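Local coordinates for protein CIP1 (Hypocrea jecorina, PDB 3ZYP) that binds calcium in a beta-sandwich jelly-roll core domain, is induced by cellulose, and probably binds carbohydrate, at residues D31-S37 against W204-I208. Numbering follows the deposited sequence.
Sequences DTTVAHS and WFDDI. With CA (calcium ion), chain C; PEG (di(hydroxyethyl)ether), chain D.
This is a loop-to-strand contact with a calcium site at one end, between the loop joining strands 27-31 and 41-45 and the sheet strand 202-211. W204-D206 are extended; alternation sends W204 (chi1 m) and D206 (t) toward the loop and leaves F205 out of its reach. H36 lies opposite D206 (CA-CA 6.1 Å) and S37 opposite D207 (CA-CA 6.8 Å). D31 OD2 accepts from W204 NE1 (2.8 Å), while D31 OD1 takes T33 N (2.8 Å) in an Asx turn. V34 CG1 lies over the five-membered ring of W204, 3.6 Å from its centroid, a CH-pi contact. Calcium is held by S37 O and OG (both 2.4 Å) and D206 OD1 and OD2 (both 2.5 Å). D206 OD2 also accepts from H36 N (2.8 Å). D207 (phi/psi 56/55) and I208 both face D4 in a G1 beta bulge. With D207 m, S37 p and H36 t, D207 OD1 accepts from S37 OG (2.5 Å), and D207 OD2 from H36 ND1 (2.8 Å) and S37 N (3.1 Å). D5, E7 and N40 complete the calcium site, which ties loop to strand in this jelly-roll beta sandwich.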
loop_
_atom_site.group_PDB
_atom_site.type_symbol
_atom_site.label_atom_id
_atom_site.label_comp_id
_atom_site.label_asym_id
_atom_site.label_seq_id
_atom_site.Cartn_x
_atom_site.Cartn_y
_atom_site.Cartn_z
ATOM N N ASP A 31 -2.563 -6.312 -17.739
ATOM C CA ASP A 31 -1.480 -6.084 -18.686
ATOM C C ASP A 31 -0.833 -7.427 -19.023
ATOM O O ASP A 31 -0.362 -8.150 -18.134
ATOM C CB ASP A 31 -0.451 -5.134 -18.088
ATOM C CG ASP A 31 0.507 -4.556 -19.131
ATOM O OD1 ASP A 31 0.734 -5.174 -20.200
ATOM O OD2 ASP A 31 1.058 -3.486 -18.850
ATOM N N THR A 32 -0.824 -7.755 -20.313
ATOM C CA THR A 32 -0.228 -9.008 -20.775
ATOM C C THR A 32 1.214 -8.827 -21.270
ATOM O O THR A 32 1.800 -9.773 -21.825
ATOM C CB THR A 32 -1.072 -9.644 -21.900
ATOM O OG1 THR A 32 -1.100 -8.754 -23.029
ATOM C CG2 THR A 32 -2.521 -9.926 -21.411
ATOM N N THR A 33 1.777 -7.635 -21.067
ATOM C CA THR A 33 3.124 -7.297 -21.576
ATOM C C THR A 33 4.134 -6.967 -20.478
ATOM O O THR A 33 5.316 -6.769 -20.767
ATOM C CB THR A 33 3.100 -6.079 -22.535
ATOM O OG1 THR A 33 2.817 -4.870 -21.807
ATOM C CG2 THR A 33 2.062 -6.273 -23.676
ATOM N N VAL A 34 3.657 -6.882 -19.234
ATOM C CA VAL A 34 4.466 -6.504 -18.065
ATOM C C VAL A 34 3.995 -7.378 -16.932
ATOM O O VAL A 34 2.802 -7.431 -16.670
ATOM C CB VAL A 34 4.236 -5.030 -17.678
ATOM C CG1 VAL A 34 4.916 -4.698 -16.344
ATOM C CG2 VAL A 34 4.748 -4.110 -18.771
ATOM N N ALA A 35 4.920 -8.086 -16.282
ATOM C CA ALA A 35 4.559 -9.040 -15.229
ATOM C C ALA A 35 5.757 -9.439 -14.404
ATOM O O ALA A 35 6.889 -9.312 -14.853
ATOM C CB ALA A 35 3.913 -10.290 -15.828
ATOM N N HIS A 36 5.488 -9.891 -13.188
ATOM C CA HIS A 36 6.483 -10.571 -12.396
ATOM C C HIS A 36 6.349 -12.065 -12.708
ATOM O O HIS A 36 7.147 -12.611 -13.471
ATOM C CB HIS A 36 6.306 -10.270 -10.913
ATOM C CG HIS A 36 7.284 -11.000 -10.052
ATOM N ND1 HIS A 36 6.905 -12.011 -9.197
ATOM C CD2 HIS A 36 8.636 -10.926 -9.981
ATOM C CE1 HIS A 36 7.982 -12.499 -8.600
ATOM N NE2 HIS A 36 9.040 -11.863 -9.066
ATOM N N SER A 37 5.319 -12.729 -12.183
ATOM C CA SER A 37 5.046 -14.105 -12.622
ATOM C C SER A 37 4.442 -14.162 -14.023
ATOM O O SER A 37 3.527 -13.412 -14.363
ATOM C CB SER A 37 4.103 -14.811 -11.655
ATOM O OG SER A 37 2.823 -14.155 -11.630
ATOM N N TRP A 204 1.993 -1.245 -11.436
ATOM C CA TRP A 204 1.575 -2.615 -11.696
ATOM C C TRP A 204 1.685 -3.454 -10.432
ATOM O O TRP A 204 2.634 -3.315 -9.655
ATOM C CB TRP A 204 2.441 -3.289 -12.749
ATOM C CG TRP A 204 2.386 -2.744 -14.149
ATOM C CD1 TRP A 204 1.675 -3.259 -15.201
ATOM C CD2 TRP A 204 3.143 -1.635 -14.679
ATOM N NE1 TRP A 204 1.913 -2.518 -16.346
ATOM C CE2 TRP A 204 2.820 -1.530 -16.058
ATOM C CE3 TRP A 204 4.061 -0.729 -14.124
ATOM C CZ2 TRP A 204 3.373 -0.539 -16.896
ATOM C CZ3 TRP A 204 4.629 0.268 -14.977
ATOM C CH2 TRP A 204 4.270 0.341 -16.344
ATOM N N PHE A 205 0.745 -4.368 -10.261
ATOM C CA PHE A 205 0.698 -5.272 -9.125
ATOM C C PHE A 205 0.578 -6.682 -9.673
ATOM O O PHE A 205 -0.225 -6.948 -10.572
ATOM C CB PHE A 205 -0.525 -4.980 -8.222
ATOM C CG PHE A 205 -0.581 -3.587 -7.694
ATOM C CD1 PHE A 205 -1.200 -2.578 -8.437
ATOM C CD2 PHE A 205 -0.020 -3.271 -6.462
ATOM C CE1 PHE A 205 -1.265 -1.285 -7.957
ATOM C CE2 PHE A 205 -0.090 -1.970 -5.971
ATOM C CZ PHE A 205 -0.709 -0.978 -6.721
ATOM N N ASP A 206 1.379 -7.579 -9.117
ATOM C CA ASP A 206 1.345 -8.991 -9.470
ATOM C C ASP A 206 1.562 -9.801 -8.205
ATOM O O ASP A 206 2.082 -9.295 -7.204
ATOM C CB ASP A 206 2.463 -9.302 -10.478
ATOM C CG ASP A 206 2.189 -10.538 -11.324
ATOM O OD1 ASP A 206 1.167 -11.224 -11.118
ATOM O OD2 ASP A 206 2.985 -10.798 -12.243
ATOM N N ASP A 207 1.120 -11.055 -8.233
ATOM C CA ASP A 207 1.473 -12.027 -7.190
ATOM C C ASP A 207 1.103 -11.532 -5.806
ATOM O O ASP A 207 1.932 -11.445 -4.897
ATOM C CB ASP A 207 2.947 -12.402 -7.334
ATOM C CG ASP A 207 3.236 -12.895 -8.716
ATOM O OD1 ASP A 207 2.486 -13.788 -9.166
ATOM O OD2 ASP A 207 4.139 -12.349 -9.371
ATOM N N ILE A 208 -0.172 -11.190 -5.680
ATOM C CA ILE A 208 -0.708 -10.685 -4.440
ATOM C C ILE A 208 -1.077 -11.861 -3.549
ATOM O O ILE A 208 -1.682 -12.835 -4.004
ATOM C CB ILE A 208 -1.935 -9.791 -4.693
ATOM C CG1 ILE A 208 -1.517 -8.550 -5.492
ATOM C CG2 ILE A 208 -2.625 -9.429 -3.363
ATOM C CD1 ILE A 208 -2.700 -7.723 -5.969
HETATM CA CA CA C . 1.578 -12.713 -13.083
HETATM C C1 PEG D . -3.388 -6.400 -24.133
HETATM O O1 PEG D . -3.523 -7.831 -24.156
HETATM C C2 PEG D . -3.304 -5.888 -22.696
HETATM O O2 PEG D . -1.933 -5.764 -22.303
#